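Local coordinates for protein involved in catabolism of external DNA (Legionella pneumophila subsp. pneumophila, PDB 2OO3) that probably methylates a specific adenine of 23S ribosomal RNA at its N6 position, with S-adenosyl-L-methionine as the methyl donor, at residues V200-K203 / A204-E207; F209-K212 / M213-S217. One frame throughout, in Å; residues are numbered along the deposited sequence.

Both contacts are local and lie in series along the chain. Leaving strand 193-200 of the mixed sheet, the chain turns through V200-N202 and enters helix 203-216. Interaction 1 closes this turn at once, since N202 caps the helix and bonds to its first residues. Interaction 2 opens only after the first has ended, two residues further along the same helix, and runs to S217, where the helix gives out before strand 220-226. Neither crosses nor encloses the other, and their centres are about 14 Å apart. Interaction 1 ties the helix start to the strand before it; interaction 2 faces helix 174-188 and the sheet.

Interaction 1: residues V200-K203 / A204-E207; sequences VVNK and AWTE
N202 grips A204 and T206 at the start of helix 203-216 from the N-cap position, with both its side chain and its backbone. With CG anti to the backbone N (chi1 -176°), its amide reaches the first turn, where N202 OD1 accepts a bond from A204 N at 3.1 Å. This capping bond is bent, and the donor is tilted out of the amide's carbonyl plane. The backbone O of N202 receives T206 N at 3.1 Å in a nearly straight bond (N-H...O 174°). One residue on, E207 N donates to K203 O at 2.9 Å.

Hydration extends the polar network. Water 1 accepts from N202 N at 2.9 Å and donates to T206 OG1. The threonine hydroxyl is also hydrogen-bonded to P199 O, so it links the helix to the end of the strand.

The same asparagine makes the aromatic contact. Its amide lies over one face of the W205 indole with the planes only 17° apart, N202 ND2 standing 3.8 Å above the ring plane toward the rim. N202 CB adds a CH-pi contact, 4.2 Å from the centroid of the W205 five-membered ring and over its face.

The charged pair is K203 and E207, four residues apart. Bends at chi2 and chi4 of the lysine bring K203 NZ round to E207 OE2 in a salt bridge, modelled at 2.3 Å; so short a value makes the exact placement of these ends doubtful.

Together, the side chain of N202 takes the first-turn amide A204 N, and its backbone O takes T206 N in the first i+4 bond of the helix. Lying flat over the indole should help fix the amide's rotation while OD1 caps.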
# COMPACT_ATOMS: atom_id res chain seq x y z
N VAL A 200 2.49 12.34 5.73
CA VAL A 200 2.43 13.48 6.63
C VAL A 200 3.66 14.36 6.36
O VAL A 200 4.79 14.08 6.82
CB VAL A 200 2.36 13.05 8.13
CG1 VAL A 200 2.20 14.32 9.02
CG2 VAL A 200 1.18 12.12 8.34
N VAL A 201 3.43 15.37 5.53
CA VAL A 201 4.46 16.33 5.15
C VAL A 201 4.01 17.73 5.64
O VAL A 201 4.80 18.50 6.19
CB VAL A 201 4.67 16.37 3.62
CG1 VAL A 201 5.74 17.40 3.25
CG2 VAL A 201 5.05 14.98 3.07
N ASN A 202 2.75 18.03 5.42
CA ASN A 202 2.17 19.27 5.92
C ASN A 202 0.87 18.86 6.62
O ASN A 202 -0.09 18.44 5.96
CB ASN A 202 1.92 20.27 4.77
CG ASN A 202 1.40 21.60 5.28
OD1 ASN A 202 0.72 21.66 6.30
ND2 ASN A 202 1.73 22.69 4.58
N LYS A 203 0.87 18.93 7.95
CA LYS A 203 -0.27 18.46 8.73
C LYS A 203 -1.61 19.02 8.24
O LYS A 203 -2.62 18.33 8.26
CB LYS A 203 -0.13 18.81 10.22
CG LYS A 203 -1.37 18.35 11.02
CD LYS A 203 -1.00 17.34 12.11
CE LYS A 203 -2.24 16.60 12.69
NZ LYS A 203 -2.56 15.36 11.90
N ALA A 204 -1.63 20.28 7.83
CA ALA A 204 -2.87 20.91 7.44
C ALA A 204 -3.44 20.25 6.18
O ALA A 204 -4.64 20.01 6.06
CB ALA A 204 -2.63 22.39 7.20
N TRP A 205 -2.58 19.96 5.23
CA TRP A 205 -3.00 19.33 3.99
C TRP A 205 -3.51 17.93 4.29
O TRP A 205 -4.54 17.54 3.79
CB TRP A 205 -1.84 19.24 3.01
CG TRP A 205 -1.33 20.56 2.46
CD1 TRP A 205 -1.85 21.83 2.71
CD2 TRP A 205 -0.25 20.75 1.56
NE1 TRP A 205 -1.14 22.77 1.99
CE2 TRP A 205 -0.15 22.14 1.29
CE3 TRP A 205 0.64 19.86 0.92
CZ2 TRP A 205 0.80 22.66 0.43
CZ3 TRP A 205 1.59 20.39 0.06
CH2 TRP A 205 1.66 21.78 -0.18
N THR A 206 -2.75 17.17 5.08
CA THR A 206 -3.19 15.83 5.49
C THR A 206 -4.55 15.84 6.23
O THR A 206 -5.41 15.01 5.95
CB THR A 206 -2.08 15.12 6.29
OG1 THR A 206 -0.92 14.96 5.44
CG2 THR A 206 -2.56 13.76 6.74
N GLU A 207 -4.76 16.81 7.13
CA GLU A 207 -6.02 16.89 7.85
C GLU A 207 -7.20 17.20 6.92
O GLU A 207 -8.33 16.74 7.15
CB GLU A 207 -5.95 17.92 8.99
CG GLU A 207 -5.10 17.49 10.22
CD GLU A 207 -5.63 16.21 10.90
OE1 GLU A 207 -6.85 15.96 10.86
OE2 GLU A 207 -4.84 15.43 11.43
O HOH W 1 1.02 16.14 4.00

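Interaction 2: residues F209-K212 / M213-S217; sequences FLRK and MREIS. With SO4 (sulfate ion), chain C.
R214 N donates to L210 O at 2.9 Å and M213 N to F209 O at 3.0 Å, two regular i+4 bonds of helix 203-216. E215 N is less well placed: its bond to R211 O is 3.3 Å long, and a second, weak one goes to K212 O, as the helix nears its end.

Among the side chains, K212 NZ meets E215 OE1 at 3.4 Å, a weak salt bridge. The other carboxylate oxygen, OE2, takes a hydrogen bond from water 2, which lies at the edge of the R211 guanidinium and in its plane, weakly bound by NH1. R214 bends at chi2 and chi3 and folds back along the helix, so that its guanidinium presents one face to L210 O, 3.9 Å above the plane. Past the last turn, S217 OG donates to O1 of a sulfate ion at 2.7 Å. S218, K219 and K278 also bind this ion, which probably came from the crystallisation liquor.

Packing joins F209 to M213. M213 CG sits over one face of the F209 ring, 4.0 Å from its centroid and 22° off the normal, a CH-pi contact. SD approaches obliquely in a Met-aromatic contact. The phenyl ring reaches its neighbour with CG anti to the backbone N (chi1 169°).

F209 and M213 together touch P179 of helix 174-188 and V196 of strand 193-200. L210, M213 and R214 meet W241 of strand 237-243, and L210 reaches strand 220-226 at R222 and E224, which seats the helix against the sheet.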
# COMPACT_ATOMS: atom_id res chain seq x y z
N PHE A 209 -7.33 16.34 3.67
CA PHE A 209 -7.47 15.04 3.00
C PHE A 209 -8.29 14.09 3.88
O PHE A 209 -9.30 13.52 3.44
CB PHE A 209 -6.06 14.48 2.73
CG PHE A 209 -6.02 13.02 2.26
CD1 PHE A 209 -6.14 12.71 0.91
CD2 PHE A 209 -5.84 11.98 3.19
CE1 PHE A 209 -6.08 11.35 0.48
CE2 PHE A 209 -5.81 10.63 2.76
CZ PHE A 209 -5.93 10.32 1.41
N LEU A 210 -7.89 13.96 5.15
CA LEU A 210 -8.57 13.04 6.05
C LEU A 210 -10.07 13.41 6.30
O LEU A 210 -10.91 12.52 6.45
CB LEU A 210 -7.81 12.94 7.39
CG LEU A 210 -6.45 12.23 7.37
CD1 LEU A 210 -5.81 12.32 8.74
CD2 LEU A 210 -6.60 10.75 6.92
N ARG A 211 -10.40 14.71 6.30
CA ARG A 211 -11.80 15.12 6.50
C ARG A 211 -12.66 14.65 5.32
O ARG A 211 -13.78 14.15 5.51
CB ARG A 211 -11.93 16.64 6.70
CG ARG A 211 -13.42 17.14 6.91
CD ARG A 211 -13.47 18.65 7.25
NE ARG A 211 -12.85 18.97 8.55
CZ ARG A 211 -13.44 18.81 9.74
NH1 ARG A 211 -14.68 18.33 9.82
NH2 ARG A 211 -12.78 19.11 10.85
N LYS A 212 -12.12 14.77 4.11
CA LYS A 212 -12.80 14.25 2.92
C LYS A 212 -12.92 12.73 2.95
O LYS A 212 -13.97 12.20 2.63
CB LYS A 212 -12.12 14.70 1.62
CG LYS A 212 -12.05 16.19 1.43
CD LYS A 212 -13.34 16.88 1.86
CE LYS A 212 -14.30 17.06 0.71
NZ LYS A 212 -15.41 17.98 1.11
N MET A 213 -11.85 12.03 3.35
CA MET A 213 -11.92 10.55 3.45
C MET A 213 -12.99 10.13 4.46
O MET A 213 -13.76 9.18 4.23
CB MET A 213 -10.56 9.95 3.86
CG MET A 213 -9.48 10.03 2.76
SD MET A 213 -9.93 9.38 1.08
CE MET A 213 -10.52 7.71 1.50
N ARG A 214 -13.07 10.86 5.57
CA ARG A 214 -14.01 10.52 6.63
C ARG A 214 -15.46 10.61 6.16
O ARG A 214 -16.27 9.78 6.55
CB ARG A 214 -13.76 11.36 7.88
CG ARG A 214 -14.21 10.71 9.16
CD ARG A 214 -13.25 11.01 10.36
NE ARG A 214 -12.74 12.38 10.33
CZ ARG A 214 -11.45 12.72 10.31
NH1 ARG A 214 -10.49 11.79 10.36
NH2 ARG A 214 -11.11 14.02 10.27
N GLU A 215 -15.76 11.54 5.27
CA GLU A 215 -17.12 11.70 4.74
C GLU A 215 -17.65 10.54 3.88
O GLU A 215 -18.87 10.39 3.73
CB GLU A 215 -17.21 13.03 3.99
CG GLU A 215 -16.97 14.24 4.92
CD GLU A 215 -16.82 15.57 4.17
OE1 GLU A 215 -16.93 15.58 2.92
OE2 GLU A 215 -16.56 16.59 4.84
N ILE A 216 -16.75 9.74 3.31
CA ILE A 216 -17.13 8.70 2.35
C ILE A 216 -17.87 7.54 3.02
O ILE A 216 -18.93 7.09 2.53
CB ILE A 216 -15.89 8.21 1.58
CG1 ILE A 216 -15.27 9.38 0.81
CG2 ILE A 216 -16.26 7.04 0.62
CD1 ILE A 216 -13.93 9.04 0.13
N SER A 217 -17.34 7.09 4.15
CA SER A 217 -17.85 5.92 4.84
C SER A 217 -17.32 5.88 6.25
O SER A 217 -16.19 6.28 6.54
CB SER A 217 -17.44 4.64 4.08
OG SER A 217 -17.88 3.50 4.80
S SO4 C . -21.48 3.83 5.65
O1 SO4 C . -20.39 2.87 5.57
O2 SO4 C . -21.79 4.31 4.30
O3 SO4 C . -22.65 3.16 6.21
O4 SO4 C . -21.12 4.98 6.47
O HOH W 2 -16.86 16.92 7.71